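Local coordinates for DUF115 domain-containing protein (Magnetospirillum magneticum AMB-1, PDB 5MU5) that probably transfers a nonulosonic acid-type sugar to flagellin, as a Maf glycosyltransferase involved in formation of the bacterial flagellum, at residues Q316-M321 against K520-V525. Residues are numbered along the deposited sequence; the frame is centred on the assembly and turned at random.
Sequences QPDFQM and KDLAKV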
ATOM      1  N   GLN A 316      -8.606 -34.107  11.066  1.00 50.52           N
ATOM      2  CA  GLN A 316      -8.113 -34.025   9.697  1.00 50.46           C
ATOM      3  C   GLN A 316      -8.533 -32.707   9.021  1.00 45.08           C
ATOM      4  O   GLN A 316      -9.694 -32.495   8.755  1.00 43.38           O
ATOM      5  CB  GLN A 316      -8.654 -35.218   8.898  1.00 55.11           C
ATOM      6  CG  GLN A 316      -8.328 -35.210   7.409  1.00 60.84           C
ATOM      7  CD  GLN A 316      -6.835 -35.283   7.127  1.00 64.12           C
ATOM      8  OE1 GLN A 316      -6.141 -36.164   7.631  1.00 69.61           O
ATOM      9  NE2 GLN A 316      -6.335 -34.364   6.306  1.00 65.08           N
ATOM     10  N   PRO A 317      -7.580 -31.807   8.753  1.00 43.10           N
ATOM     11  CA  PRO A 317      -7.951 -30.665   7.927  1.00 42.23           C
ATOM     12  C   PRO A 317      -8.411 -31.104   6.539  1.00 41.18           C
ATOM     13  O   PRO A 317      -7.854 -32.033   5.976  1.00 43.13           O
ATOM     14  CB  PRO A 317      -6.646 -29.880   7.770  1.00 41.47           C
ATOM     15  CG  PRO A 317      -5.733 -30.389   8.798  1.00 42.25           C
ATOM     16  CD  PRO A 317      -6.181 -31.756   9.193  1.00 43.28           C
ATOM     17  N   ASP A 318      -9.413 -30.436   5.998  1.00 39.26           N
ATOM     18  CA  ASP A 318      -9.836 -30.658   4.629  1.00 39.06           C
ATOM     19  C   ASP A 318      -8.955 -29.793   3.747  1.00 40.13           C
ATOM     20  O   ASP A 318      -8.504 -30.211   2.677  1.00 40.94           O
ATOM     21  CB  ASP A 318     -11.301 -30.303   4.493  1.00 40.27           C
ATOM     22  CG  ASP A 318     -12.213 -31.248   5.321  1.00 42.24           C
ATOM     23  OD1 ASP A 318     -12.349 -32.422   4.911  1.00 42.19           O
ATOM     24  OD2 ASP A 318     -12.802 -30.814   6.355  1.00 40.74           O
ATOM     25  N   PHE A 319      -8.680 -28.582   4.219  1.00 40.70           N
ATOM     26  CA  PHE A 319      -7.780 -27.675   3.522  1.00 39.05           C
ATOM     27  C   PHE A 319      -6.724 -27.163   4.457  1.00 37.05           C
ATOM     28  O   PHE A 319      -7.008 -26.915   5.625  1.00 36.25           O
ATOM     29  CB  PHE A 319      -8.543 -26.517   2.889  1.00 38.88           C
ATOM     30  CG  PHE A 319      -9.527 -26.963   1.858  1.00 40.91           C
ATOM     31  CD1 PHE A 319      -9.084 -27.468   0.645  1.00 42.18           C
ATOM     32  CD2 PHE A 319     -10.890 -26.917   2.105  1.00 42.06           C
ATOM     33  CE1 PHE A 319      -9.978 -27.900  -0.320  1.00 40.62           C
ATOM     34  CE2 PHE A 319     -11.790 -27.349   1.150  1.00 44.41           C
ATOM     35  CZ  PHE A 319     -11.327 -27.851  -0.064  1.00 42.83           C
ATOM     36  N   GLN A 320      -5.505 -27.055   3.939  1.00 35.66           N
ATOM     37  CA  GLN A 320      -4.391 -26.450   4.653  1.00 36.97           C
ATOM     38  C   GLN A 320      -4.003 -25.179   3.889  1.00 37.25           C
ATOM     39  O   GLN A 320      -3.747 -25.213   2.678  1.00 33.48           O
ATOM     40  CB  GLN A 320      -3.209 -27.428   4.756  1.00 39.45           C
ATOM     41  CG  GLN A 320      -1.910 -26.826   5.293  1.00 41.06           C
ATOM     42  CD  GLN A 320      -2.004 -26.442   6.761  1.00 44.54           C
ATOM     43  OE1 GLN A 320      -2.657 -27.123   7.555  1.00 43.71           O
ATOM     44  NE2 GLN A 320      -1.343 -25.357   7.130  1.00 44.86           N
ATOM     45  N   MET A 321      -3.967 -24.056   4.604  1.00 37.02           N
ATOM     46  CA  MET A 321      -3.696 -22.767   3.972  1.00 36.62           C
ATOM     47  C   MET A 321      -2.263 -22.335   4.206  1.00 37.15           C
ATOM     48  O   MET A 321      -1.703 -22.535   5.310  1.00 38.14           O
ATOM     49  CB  MET A 321      -4.611 -21.685   4.510  1.00 37.17           C
ATOM     50  CG  MET A 321      -6.078 -22.036   4.537  1.00 37.82           C
ATOM     51  SD  MET A 321      -6.836 -22.277   2.934  1.00 38.88           S
ATOM     52  CE  MET A 321      -6.354 -20.734   2.132  1.00 38.85           C
ATOM     53  N   LYS A 520     -21.063 -33.610  -0.363  1.00 43.69           N
ATOM     54  CA  LYS A 520     -21.647 -32.915  -1.508  1.00 45.72           C
ATOM     55  C   LYS A 520     -20.896 -31.608  -1.738  1.00 44.71           C
ATOM     56  O   LYS A 520     -20.395 -31.343  -2.827  1.00 45.15           O
ATOM     57  CB  LYS A 520     -23.132 -32.645  -1.267  1.00 46.77           C
ATOM     58  CG  LYS A 520     -23.862 -32.014  -2.435  1.00 52.25           C
ATOM     59  CD  LYS A 520     -25.327 -31.794  -2.093  1.00 57.75           C
ATOM     60  CE  LYS A 520     -26.092 -31.087  -3.215  1.00 64.02           C
ATOM     61  NZ  LYS A 520     -26.364 -31.946  -4.409  1.00 62.47           N
ATOM     62  N   ASP A 521     -20.801 -30.799  -0.689  1.00 45.54           N
ATOM     63  CA  ASP A 521     -20.149 -29.507  -0.787  1.00 43.52           C
ATOM     64  C   ASP A 521     -18.659 -29.590  -1.125  1.00 39.62           C
ATOM     65  O   ASP A 521     -18.184 -28.771  -1.887  1.00 41.67           O
ATOM     66  CB  ASP A 521     -20.442 -28.674   0.463  1.00 49.87           C
ATOM     67  CG  ASP A 521     -21.943 -28.254   0.559  1.00 55.17           C
ATOM     68  OD1 ASP A 521     -22.709 -28.478  -0.421  1.00 54.16           O
ATOM     69  OD2 ASP A 521     -22.350 -27.704   1.620  1.00 53.65           O
ATOM     70  N   LEU A 522     -17.934 -30.592  -0.636  1.00 37.17           N
ATOM     71  CA  LEU A 522     -16.541 -30.789  -1.080  1.00 38.31           C
ATOM     72  C   LEU A 522     -16.441 -31.189  -2.549  1.00 38.15           C
ATOM     73  O   LEU A 522     -15.500 -30.797  -3.245  1.00 37.92           O
ATOM     74  CB  LEU A 522     -15.800 -31.804  -0.196  1.00 40.04           C
ATOM     75  CG  LEU A 522     -15.467 -31.255   1.206  1.00 39.71           C
ATOM     76  CD1 LEU A 522     -14.842 -32.337   2.054  1.00 41.64           C
ATOM     77  CD2 LEU A 522     -14.529 -30.068   1.127  1.00 41.45           C
ATOM     78  N   ALA A 523     -17.414 -31.962  -3.033  1.00 38.01           N
ATOM     79  CA  ALA A 523     -17.460 -32.297  -4.451  1.00 37.30           C
ATOM     80  C   ALA A 523     -17.644 -31.015  -5.292  1.00 38.13           C
ATOM     81  O   ALA A 523     -16.983 -30.838  -6.309  1.00 39.08           O
ATOM     82  CB  ALA A 523     -18.571 -33.301  -4.715  1.00 36.64           C
ATOM     83  N   LYS A 524     -18.516 -30.108  -4.859  1.00 39.14           N
ATOM     84  CA  LYS A 524     -18.688 -28.821  -5.577  1.00 42.36           C
ATOM     85  C   LYS A 524     -17.406 -28.012  -5.588  1.00 40.44           C
ATOM     86  O   LYS A 524     -16.957 -27.527  -6.617  1.00 44.88           O
ATOM     87  CB  LYS A 524     -19.797 -27.983  -4.939  1.00 45.68           C
ATOM     88  CG  LYS A 524     -21.169 -28.576  -5.157  1.00 48.54           C
ATOM     89  CD  LYS A 524     -22.285 -27.734  -4.580  1.00 51.51           C
ATOM     90  CE  LYS A 524     -23.592 -28.247  -5.151  1.00 58.16           C
ATOM     91  NZ  LYS A 524     -24.760 -27.729  -4.399  1.00 65.29           N
ATOM     92  N   VAL A 525     -16.796 -27.881  -4.435  1.00 40.80           N
ATOM     93  CA  VAL A 525     -15.540 -27.172  -4.338  1.00 40.76           C
ATOM     94  C   VAL A 525     -14.515 -27.774  -5.298  1.00 42.09           C
ATOM     95  O   VAL A 525     -13.913 -27.081  -6.105  1.00 42.85           O
ATOM     96  CB  VAL A 525     -15.012 -27.226  -2.892  1.00 40.09           C
ATOM     97  CG1 VAL A 525     -13.537 -26.834  -2.839  1.00 41.31           C
ATOM     98  CG2 VAL A 525     -15.859 -26.321  -1.997  1.00 40.58           C
TER
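The carboxylate of Asp318, at the edge of the contact with Leu522, is held through OD2, which accepts a hydrogen bond from the backbone N of Ile300 and forms a salt bridge with NZ of Lys518, two residues before 520-525 in the same helix. This is a helix-on-sheet contact in the alpha/beta domain that carries the MptE-like region: strand 319-322 lies between the parallel strands 299-303 and 346-350, and helix 515-528, far later in the chain, packs on one face of that sheet. The lysine therefore ties the helix to the start of the strand beside the apolar contact, and a lysine and a backbone N-H on one oxygen would be expected to stabilise the charged carboxylate. The other oxygen, OD1, itself hydrogen-bonded to a residue flanking the segments, also lies 3.8 Å from CD1 of Leu522, a van der Waals contact in which the two side chains cross at about a right angle.

The apolar part centres on the Phe319 ring. Its CG stands anti to the carbonyl carbon (chi1 -62°), which sends the ring out from the sheet to the helix. Leu522 reaches back alongside it in the opposite direction, setting CD2 3.9 Å from CE2 of Phe319 and 4.1 Å from its CZ. The two methyls of Leu522 divide the work: CD1 at the carboxylate, CD2 at the ring. Almost one turn on, Val525 meets the far end of the ring from the opposite direction; CD2 of Leu522 and CG1 of Val525 both lie oblique to the ring. Val299, Thr346 and Ile348 of the flanking strands also touch Phe319, while Leu404 of helix 393-404 meets Val525. With CG1 anti to the backbone N (chi1 164°), Val525 brings that methyl to 3.7 Å from CZ of Phe319.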